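Local atomic coordinates of glutathione synthetase-like effector 30 (Gpa-GSS30-apo) (Globodera pallida, PDB entry 5OET), a protein that is a plant-parasitic nematode effector derived from glutathione synthetase, the enzyme family that joins gamma-glutamylcysteine to glycine using ATP. Residues A376-K379 and V380-K383; L233-A236 and W237-G241; F281-I284 and T285-L288. All coordinates share one frame; numbering follows the deposited sequence.

Interaction 1: residues A376-K379 and V380-K383; sequences AIRK and VQTK
Near the C-terminal end of helix 373-380 a side-chain hydrogen bond joins Arg-378 to Gln-381, three residues further on. NH1 of Arg-378 donates to OE1 of Gln-381 at 2.8 Å, lying in the plane of the amide carbonyl and on a lone pair. Seen from the arginine, OE1 sits at the edge of the guanidinium, slightly tilted from its plane, and the two flat groups stand 66° apart. A bend at chi2 (-64°) folds the Arg-378 chain so that NH1 faces the glutamine, whose own chain runs extended beyond CG. Both polar ends have further partners: NH2 of Arg-378 forms a salt bridge with Glu-362, which probably eases the charge on the arginine, and also bonds to the carbonyl of Lys-357, while NE2 of Gln-381 gives its hydrogen to Phe-355 O. NZ of Lys-383 stands 4.2 Å from NH1 of Arg-378, two like charges close together. In the backbone, Gln-381 N bonds to Arg-378 O at 3.3 Å, and Val-380 N and Gln-381 N each make a weak bond to Ile-377 O. CG2 of Val-380 lies 3.4 Å from Ile-377 O. Around this turn, Val-380 meets Leu-181 and Gln-183 of strand 179-188, and Ile-377 leans on Ala-110 of helix 98-119. The contact is thus an i to i+3 side-chain hydrogen bond at a helix C-terminus, in the stretch of chain leading to strand 384-386, an outermost strand of the four-stranded antiparallel sheet.

Interaction 2: residues L233-A236 and W237-G241; sequences LYQA and WLEFG
Residues 233-240 run as one unbroken alpha-helix, the last two turns of helix 225-240, with four successive i to i+4 backbone bonds joining the two segments. The four, from Trp-237 N to Leu-233 O through to Phe-240 N to Ala-236 O, range from 2.8 to 3.1 Å. Gly-241 then departs from the helix with positive phi (76°), its N still bonded to Trp-237 O. Along one flank Tyr-234 and Leu-238 pair up one turn apart. Tyr-234 has CG trans to its backbone N (chi1 -179°), which carries the ring forward along the helix toward the leucine, and Leu-238 CG rests over one face, 4.2 Å above the ring plane and displaced toward the rim. Gln-235, next along, brings NE2 to 4.1 Å from CD1 of the same leucine. Trp-237 shares the contact of Tyr-234 with Ile-277 and fastens its indole NE1 to the carbonyl of Ala-245, beyond the helix end. Leu-233 and Ala-236 lie on the buried flank, touching Val-310 of strand 306-314 and Met-162 of strand 160-173, so the helix wedges between two sheets. The closest side-chain approach between the segments' apolar groups is Tyr-234 CE2 to Leu-238 CD1, 3.6 Å.

Interaction 3: residues F281-I284 and T285-L288; sequences FITI and TEGL
The carboxylate of Glu-286 takes the backbone N-H of Thr-283 on OE1, from the anti side and 27° out of the carboxylate plane. This bond, Thr-283 N to Glu-286 OE1, is 2.7 Å long and nearly straight. The other flat group, the ring of Phe-281, turns away from the bend and stacks with Phe-249, with Arg-263 making a cation-pi contact. In return for the glutamate's grip, Thr-283 OG1 accepts the backbone N-H of Glu-286 at 3.2 Å. The threonine owes this to its chi1 of 67°, which sets OG1 between its own N and carbonyl carbon. The two side chains cross at about a right angle, CG of Glu-286 lying 3.3 Å from Thr-283 OG1. Gly-287 N adds a backbone bond to Thr-283 O, 3.1 Å. Ile-282 runs alongside the glutamate chain in the opposite direction: its CG1 lies 3.8 Å from Glu-286 CB, and its CD1 reaches 3.9 Å from Gly-287 CA. A long, weak ion pair links Glu-286 to Arg-290. The reciprocal Thr-x-x-Glu bonds have the pattern of a capping box, here at a strand-to-helix turn following strand 279-283 of a mixed sheet whose parallel strands are consistent with a Rossmann-like fold.

All three contacts are local and partly buried, but they serve different parts of the fold. Interactions 2 and 3 lie nearer each other, about 9 Å apart at their nearest atoms without touching, and both involve the six-stranded sheet: helix 225-240 packs on its strand 306-314, whereas strand 279-283 is part of it. Interaction 1 lies opposite interaction 3 across the chain's centre. It shares the nine-stranded sheet with interaction 2, through strand 179-188 on its side and strands 160-173 and 469-484 on the other. Chemistry follows place: a side-chain hydrogen bond marks a helix end at 376-383, reciprocal bonds open a helix at 281-288, and side-chain packing on the last turns of helix 225-240 is mostly apolar.

Interaction 1: residues A376-K379 and V380-K383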
ATOM      1  N   ALA A 376      17.803 -34.815  -7.145  1.00 57.04           N
ATOM      2  CA  ALA A 376      17.185 -33.719  -6.384  1.00 54.06           C
ATOM      3  C   ALA A 376      15.682 -33.690  -6.534  1.00 51.83           C
ATOM      4  O   ALA A 376      14.975 -33.554  -5.539  1.00 51.55           O
ATOM      5  CB  ALA A 376      17.759 -32.377  -6.808  1.00 52.81           C
ATOM      6  N   ILE A 377      15.204 -33.805  -7.773  1.00 51.20           N
ATOM      7  CA  ILE A 377      13.766 -33.910  -8.063  1.00 50.64           C
ATOM      8  C   ILE A 377      13.140 -35.183  -7.480  1.00 51.88           C
ATOM      9  O   ILE A 377      12.055 -35.109  -6.922  1.00 51.78           O
ATOM     10  CB  ILE A 377      13.469 -33.846  -9.577  1.00 50.54           C
ATOM     11  CG1 ILE A 377      13.759 -32.444 -10.098  1.00 50.50           C
ATOM     12  CG2 ILE A 377      12.010 -34.179  -9.875  1.00 49.99           C
ATOM     13  CD1 ILE A 377      13.642 -32.305 -11.600  1.00 50.60           C
ATOM     14  N   ARG A 378      13.803 -36.336  -7.604  1.00 53.08           N
ATOM     15  CA  ARG A 378      13.252 -37.568  -7.054  1.00 53.86           C
ATOM     16  C   ARG A 378      13.060 -37.487  -5.554  1.00 53.80           C
ATOM     17  O   ARG A 378      12.070 -38.002  -5.061  1.00 53.78           O
ATOM     18  CB  ARG A 378      14.095 -38.790  -7.414  1.00 55.86           C
ATOM     19  CG  ARG A 378      14.109 -39.151  -8.896  1.00 56.88           C
ATOM     20  CD  ARG A 378      12.747 -39.561  -9.403  1.00 56.78           C
ATOM     21  NE  ARG A 378      12.760 -40.148 -10.736  1.00 57.14           N
ATOM     22  CZ  ARG A 378      11.666 -40.525 -11.403  1.00 57.09           C
ATOM     23  NH1 ARG A 378      10.456 -40.379 -10.869  1.00 56.44           N
ATOM     24  NH2 ARG A 378      11.774 -41.064 -12.619  1.00 57.64           N
ATOM     25  N   LYS A 379      13.988 -36.843  -4.835  1.00 54.72           N
ATOM     26  CA  LYS A 379      13.886 -36.670  -3.356  1.00 54.56           C
ATOM     27  C   LYS A 379      12.560 -36.046  -2.868  1.00 53.03           C
ATOM     28  O   LYS A 379      12.041 -36.443  -1.824  1.00 51.91           O
ATOM     29  CB  LYS A 379      15.048 -35.827  -2.816  1.00 55.01           C
ATOM     30  CG  LYS A 379      16.189 -36.580  -2.164  1.00 57.91           C
ATOM     31  CD  LYS A 379      17.456 -35.704  -2.111  1.00 59.35           C
ATOM     32  CE  LYS A 379      18.390 -35.995  -0.927  1.00 61.89           C
ATOM     33  NZ  LYS A 379      19.050 -37.343  -0.983  1.00 64.48           N
ATOM     34  N   VAL A 380      12.027 -35.078  -3.620  1.00 52.44           N
ATOM     35  CA  VAL A 380      10.786 -34.356  -3.232  1.00 51.74           C
ATOM     36  C   VAL A 380       9.474 -34.933  -3.796  1.00 52.02           C
ATOM     37  O   VAL A 380       8.399 -34.465  -3.420  1.00 50.42           O
ATOM     38  CB  VAL A 380      10.857 -32.838  -3.587  1.00 50.30           C
ATOM     39  CG1 VAL A 380      12.176 -32.231  -3.116  1.00 50.40           C
ATOM     40  CG2 VAL A 380      10.684 -32.600  -5.082  1.00 49.43           C
ATOM     41  N   GLN A 381       9.552 -35.922  -4.688  1.00 54.20           N
ATOM     42  CA  GLN A 381       8.358 -36.539  -5.293  1.00 55.46           C
ATOM     43  C   GLN A 381       7.618 -37.416  -4.301  1.00 58.29           C
ATOM     44  O   GLN A 381       8.195 -37.848  -3.315  1.00 61.04           O
ATOM     45  CB  GLN A 381       8.726 -37.384  -6.516  1.00 55.53           C
ATOM     46  CG  GLN A 381       8.943 -36.585  -7.792  1.00 54.17           C
ATOM     47  CD  GLN A 381       9.190 -37.470  -9.001  1.00 54.93           C
ATOM     48  OE1 GLN A 381       9.747 -38.550  -8.879  1.00 56.19           O
ATOM     49  NE2 GLN A 381       8.757 -37.020 -10.175  1.00 54.85           N
ATOM     50  N   THR A 382       6.339 -37.673  -4.565  1.00 61.26           N
ATOM     51  CA  THR A 382       5.552 -38.618  -3.775  1.00 65.52           C
ATOM     52  C   THR A 382       4.992 -39.642  -4.729  1.00 68.45           C
ATOM     53  O   THR A 382       4.158 -39.304  -5.565  1.00 69.37           O
ATOM     54  CB  THR A 382       4.386 -37.933  -3.029  1.00 65.90           C
ATOM     55  OG1 THR A 382       4.848 -36.732  -2.401  1.00 65.80           O
ATOM     56  CG2 THR A 382       3.798 -38.868  -1.972  1.00 67.32           C
ATOM     57  N   LYS A 383       5.437 -40.890  -4.608  1.00 73.19           N
ATOM     58  CA  LYS A 383       5.025 -41.938  -5.547  1.00 76.38           C
ATOM     59  C   LYS A 383       3.501 -41.901  -5.659  1.00 74.48           C
ATOM     60  O   LYS A 383       2.811 -41.909  -4.640  1.00 76.85           O
ATOM     61  CB  LYS A 383       5.490 -43.349  -5.119  1.00 82.48           C
ATOM     62  CG  LYS A 383       6.996 -43.571  -4.898  1.00 86.68           C
ATOM     63  CD  LYS A 383       7.850 -43.303  -6.141  1.00 88.54           C
ATOM     64  CE  LYS A 383       9.138 -42.531  -5.833  1.00 89.12           C
ATOM     65  NZ  LYS A 383       9.728 -41.954  -7.080  1.00 88.27           N
TER

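Interaction 2: residues L233-A236 and W237-G241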
ATOM      1  N   LEU A 233       9.767 -10.176 -17.565  1.00 45.67           N
ATOM      2  CA  LEU A 233       9.000  -9.449 -18.593  1.00 45.82           C
ATOM      3  C   LEU A 233       9.865  -8.491 -19.423  1.00 45.51           C
ATOM      4  O   LEU A 233       9.731  -8.441 -20.643  1.00 45.16           O
ATOM      5  CB  LEU A 233       7.833  -8.664 -17.971  1.00 46.44           C
ATOM      6  CG  LEU A 233       6.592  -9.469 -17.546  1.00 46.88           C
ATOM      7  CD1 LEU A 233       5.728  -8.628 -16.614  1.00 46.58           C
ATOM      8  CD2 LEU A 233       5.784  -9.941 -18.757  1.00 48.29           C
ATOM      9  N   TYR A 234      10.730  -7.727 -18.755  1.00 44.55           N
ATOM     10  CA  TYR A 234      11.701  -6.870 -19.435  1.00 45.07           C
ATOM     11  C   TYR A 234      12.595  -7.659 -20.403  1.00 45.81           C
ATOM     12  O   TYR A 234      12.806  -7.229 -21.533  1.00 47.64           O
ATOM     13  CB  TYR A 234      12.574  -6.149 -18.414  1.00 45.99           C
ATOM     14  CG  TYR A 234      13.607  -5.210 -19.020  1.00 47.56           C
ATOM     15  CD1 TYR A 234      13.216  -4.046 -19.625  1.00 47.91           C
ATOM     16  CD2 TYR A 234      14.970  -5.480 -18.956  1.00 48.78           C
ATOM     17  CE1 TYR A 234      14.145  -3.149 -20.146  1.00 48.88           C
ATOM     18  CE2 TYR A 234      15.895  -4.615 -19.514  1.00 50.16           C
ATOM     19  CZ  TYR A 234      15.472  -3.453 -20.105  1.00 49.59           C
ATOM     20  OH  TYR A 234      16.391  -2.604 -20.628  1.00 51.12           O
ATOM     21  N   GLN A 235      13.122  -8.801 -19.958  1.00 45.19           N
ATOM     22  CA  GLN A 235      13.931  -9.649 -20.824  1.00 45.77           C
ATOM     23  C   GLN A 235      13.104 -10.225 -21.975  1.00 45.74           C
ATOM     24  O   GLN A 235      13.627 -10.362 -23.055  1.00 47.55           O
ATOM     25  CB  GLN A 235      14.602 -10.795 -20.059  1.00 45.49           C
ATOM     26  CG  GLN A 235      15.652 -10.367 -19.057  1.00 45.35           C
ATOM     27  CD  GLN A 235      16.861  -9.749 -19.703  1.00 46.68           C
ATOM     28  OE1 GLN A 235      17.407 -10.273 -20.668  1.00 47.56           O
ATOM     29  NE2 GLN A 235      17.287  -8.617 -19.179  1.00 47.55           N
ATOM     30  N   ALA A 236      11.834 -10.554 -21.748  1.00 44.65           N
ATOM     31  CA  ALA A 236      10.951 -10.998 -22.839  1.00 45.58           C
ATOM     32  C   ALA A 236      10.711  -9.894 -23.877  1.00 47.37           C
ATOM     33  O   ALA A 236      10.789 -10.131 -25.091  1.00 48.66           O
ATOM     34  CB  ALA A 236       9.629 -11.515 -22.300  1.00 43.76           C
ATOM     35  N   TRP A 237      10.425  -8.693 -23.394  1.00 48.23           N
ATOM     36  CA  TRP A 237      10.266  -7.533 -24.253  1.00 50.08           C
ATOM     37  C   TRP A 237      11.508  -7.339 -25.120  1.00 52.24           C
ATOM     38  O   TRP A 237      11.398  -7.182 -26.326  1.00 54.19           O
ATOM     39  CB  TRP A 237      10.023  -6.302 -23.392  1.00 50.54           C
ATOM     40  CG  TRP A 237       9.714  -5.086 -24.149  1.00 52.55           C
ATOM     41  CD1 TRP A 237       8.522  -4.752 -24.716  1.00 52.43           C
ATOM     42  CD2 TRP A 237      10.609  -4.011 -24.424  1.00 54.66           C
ATOM     43  NE1 TRP A 237       8.622  -3.529 -25.326  1.00 54.22           N
ATOM     44  CE2 TRP A 237       9.894  -3.051 -25.154  1.00 55.16           C
ATOM     45  CE3 TRP A 237      11.951  -3.764 -24.117  1.00 55.39           C
ATOM     46  CZ2 TRP A 237      10.477  -1.869 -25.589  1.00 56.80           C
ATOM     47  CZ3 TRP A 237      12.522  -2.593 -24.540  1.00 56.65           C
ATOM     48  CH2 TRP A 237      11.789  -1.658 -25.270  1.00 57.43           C
ATOM     49  N   LEU A 238      12.691  -7.390 -24.508  1.00 53.57           N
ATOM     50  CA  LEU A 238      13.941  -7.308 -25.262  1.00 55.39           C
ATOM     51  C   LEU A 238      14.115  -8.412 -26.311  1.00 56.79           C
ATOM     52  O   LEU A 238      14.579  -8.125 -27.410  1.00 59.20           O
ATOM     53  CB  LEU A 238      15.149  -7.315 -24.331  1.00 56.50           C
ATOM     54  CG  LEU A 238      15.411  -6.099 -23.449  1.00 57.38           C
ATOM     55  CD1 LEU A 238      16.616  -6.386 -22.553  1.00 58.48           C
ATOM     56  CD2 LEU A 238      15.657  -4.860 -24.296  1.00 58.85           C
ATOM     57  N   GLU A 239      13.756  -9.658 -25.990  1.00 56.58           N
ATOM     58  CA  GLU A 239      13.858 -10.743 -26.980  1.00 57.30           C
ATOM     59  C   GLU A 239      12.925 -10.541 -28.183  1.00 54.36           C
ATOM     60  O   GLU A 239      13.201 -11.034 -29.258  1.00 53.60           O
ATOM     61  CB  GLU A 239      13.579 -12.128 -26.389  1.00 61.17           C
ATOM     62  CG  GLU A 239      14.340 -12.560 -25.128  1.00 66.30           C
ATOM     63  CD  GLU A 239      15.770 -12.008 -24.955  1.00 73.03           C
ATOM     64  OE1 GLU A 239      16.637 -12.195 -25.861  1.00 78.19           O
ATOM     65  OE2 GLU A 239      16.039 -11.402 -23.875  1.00 74.61           O
ATOM     66  N   PHE A 240      11.814  -9.843 -27.991  1.00 52.05           N
ATOM     67  CA  PHE A 240      10.918  -9.493 -29.099  1.00 52.09           C
ATOM     68  C   PHE A 240      11.538  -8.418 -30.018  1.00 52.85           C
ATOM     69  O   PHE A 240      11.357  -8.458 -31.231  1.00 52.16           O
ATOM     70  CB  PHE A 240       9.559  -9.034 -28.571  1.00 50.21           C
ATOM     71  CG  PHE A 240       8.505  -8.940 -29.625  1.00 49.51           C
ATOM     72  CD1 PHE A 240       7.835 -10.071 -30.051  1.00 48.44           C
ATOM     73  CD2 PHE A 240       8.188  -7.711 -30.203  1.00 50.07           C
ATOM     74  CE1 PHE A 240       6.874  -9.975 -31.046  1.00 49.46           C
ATOM     75  CE2 PHE A 240       7.216  -7.617 -31.194  1.00 49.76           C
ATOM     76  CZ  PHE A 240       6.558  -8.745 -31.616  1.00 49.64           C
ATOM     77  N   GLY A 241      12.238  -7.458 -29.420  1.00 53.50           N
ATOM     78  CA  GLY A 241      13.140  -6.576 -30.150  1.00 55.29           C
ATOM     79  C   GLY A 241      12.490  -5.476 -30.973  1.00 56.07           C
ATOM     80  O   GLY A 241      12.996  -5.133 -32.044  1.00 58.57           O
TER

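Interaction 3: residues F281-I284 and T285-L288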
ATOM      1  N   PHE A 281      -3.326  -2.395 -20.011  1.00 43.10           N
ATOM      2  CA  PHE A 281      -4.254  -3.229 -19.239  1.00 42.25           C
ATOM      3  C   PHE A 281      -5.592  -3.313 -19.938  1.00 43.87           C
ATOM      4  O   PHE A 281      -6.280  -2.305 -20.057  1.00 42.98           O
ATOM      5  CB  PHE A 281      -4.441  -2.692 -17.831  1.00 40.50           C
ATOM      6  CG  PHE A 281      -3.326  -3.063 -16.929  1.00 40.01           C
ATOM      7  CD1 PHE A 281      -2.041  -2.580 -17.171  1.00 39.43           C
ATOM      8  CD2 PHE A 281      -3.529  -3.931 -15.867  1.00 39.59           C
ATOM      9  CE1 PHE A 281      -0.994  -2.934 -16.359  1.00 38.48           C
ATOM     10  CE2 PHE A 281      -2.481  -4.286 -15.045  1.00 38.29           C
ATOM     11  CZ  PHE A 281      -1.209  -3.785 -15.291  1.00 38.37           C
ATOM     12  N   ILE A 282      -5.939  -4.524 -20.373  1.00 45.25           N
ATOM     13  CA  ILE A 282      -7.152  -4.784 -21.141  1.00 47.00           C
ATOM     14  C   ILE A 282      -7.874  -5.992 -20.513  1.00 46.16           C
ATOM     15  O   ILE A 282      -7.207  -6.922 -20.057  1.00 47.10           O
ATOM     16  CB  ILE A 282      -6.774  -4.986 -22.652  1.00 48.21           C
ATOM     17  CG1 ILE A 282      -7.929  -4.629 -23.561  1.00 50.17           C
ATOM     18  CG2 ILE A 282      -6.305  -6.410 -22.972  1.00 47.98           C
ATOM     19  CD1 ILE A 282      -7.614  -4.845 -25.027  1.00 51.81           C
ATOM     20  N   THR A 283      -9.206  -5.986 -20.450  1.00 46.50           N
ATOM     21  CA  THR A 283      -9.914  -7.216 -20.115  1.00 48.32           C
ATOM     22  C   THR A 283     -10.038  -8.050 -21.358  1.00 51.08           C
ATOM     23  O   THR A 283      -9.875  -7.552 -22.467  1.00 53.92           O
ATOM     24  CB  THR A 283     -11.339  -7.044 -19.578  1.00 48.97           C
ATOM     25  OG1 THR A 283     -12.188  -6.522 -20.594  1.00 50.66           O
ATOM     26  CG2 THR A 283     -11.367  -6.157 -18.392  1.00 49.53           C
ATOM     27  N   ILE A 284     -10.357  -9.323 -21.154  1.00 52.54           N
ATOM     28  CA  ILE A 284     -10.561 -10.254 -22.248  1.00 53.45           C
ATOM     29  C   ILE A 284     -11.832  -9.953 -23.052  1.00 54.10           C
ATOM     30  O   ILE A 284     -11.850 -10.223 -24.245  1.00 54.70           O
ATOM     31  CB  ILE A 284     -10.509 -11.721 -21.752  1.00 53.42           C
ATOM     32  CG1 ILE A 284     -10.204 -12.665 -22.925  1.00 54.24           C
ATOM     33  CG2 ILE A 284     -11.787 -12.116 -21.025  1.00 53.46           C
ATOM     34  CD1 ILE A 284      -9.968 -14.081 -22.501  1.00 53.64           C
ATOM     35  N   THR A 285     -12.867  -9.391 -22.425  1.00 55.57           N
ATOM     36  CA  THR A 285     -14.059  -8.907 -23.179  1.00 60.23           C
ATOM     37  C   THR A 285     -13.736  -7.786 -24.167  1.00 62.30           C
ATOM     38  O   THR A 285     -14.187  -7.812 -25.313  1.00 62.67           O
ATOM     39  CB  THR A 285     -15.178  -8.387 -22.247  1.00 61.05           C
ATOM     40  OG1 THR A 285     -15.516  -9.412 -21.318  1.00 63.19           O
ATOM     41  CG2 THR A 285     -16.442  -8.029 -23.029  1.00 62.12           C
ATOM     42  N   GLU A 286     -12.981  -6.796 -23.700  1.00 63.54           N
ATOM     43  CA  GLU A 286     -12.553  -5.654 -24.519  1.00 64.77           C
ATOM     44  C   GLU A 286     -11.623  -6.109 -25.646  1.00 63.91           C
ATOM     45  O   GLU A 286     -11.673  -5.580 -26.764  1.00 66.35           O
ATOM     46  CB  GLU A 286     -11.724  -4.675 -23.679  1.00 65.09           C
ATOM     47  CG  GLU A 286     -12.441  -3.905 -22.579  1.00 67.21           C
ATOM     48  CD  GLU A 286     -11.485  -3.169 -21.633  1.00 66.65           C
ATOM     49  OE1 GLU A 286     -10.376  -3.659 -21.330  1.00 65.30           O
ATOM     50  OE2 GLU A 286     -11.850  -2.049 -21.200  1.00 66.29           O
ATOM     51  N   GLY A 287     -10.784  -7.095 -25.343  1.00 60.57           N
ATOM     52  CA  GLY A 287      -9.899  -7.696 -26.336  1.00 61.42           C
ATOM     53  C   GLY A 287     -10.534  -8.263 -27.615  1.00 62.29           C
ATOM     54  O   GLY A 287      -9.830  -8.451 -28.618  1.00 62.61           O
ATOM     55  N   LEU A 288     -11.837  -8.554 -27.591  1.00 61.55           N
ATOM     56  CA  LEU A 288     -12.540  -9.024 -28.791  1.00 63.50           C
ATOM     57  C   LEU A 288     -12.668  -7.939 -29.873  1.00 64.46           C
ATOM     58  O   LEU A 288     -12.684  -8.250 -31.070  1.00 65.40           O
ATOM     59  CB  LEU A 288     -13.913  -9.592 -28.428  1.00 64.45           C
ATOM     60  CG  LEU A 288     -13.886 -10.812 -27.498  1.00 64.33           C
ATOM     61  CD1 LEU A 288     -15.264 -11.033 -26.876  1.00 65.64           C
ATOM     62  CD2 LEU A 288     -13.407 -12.063 -28.219  1.00 63.50           C
TER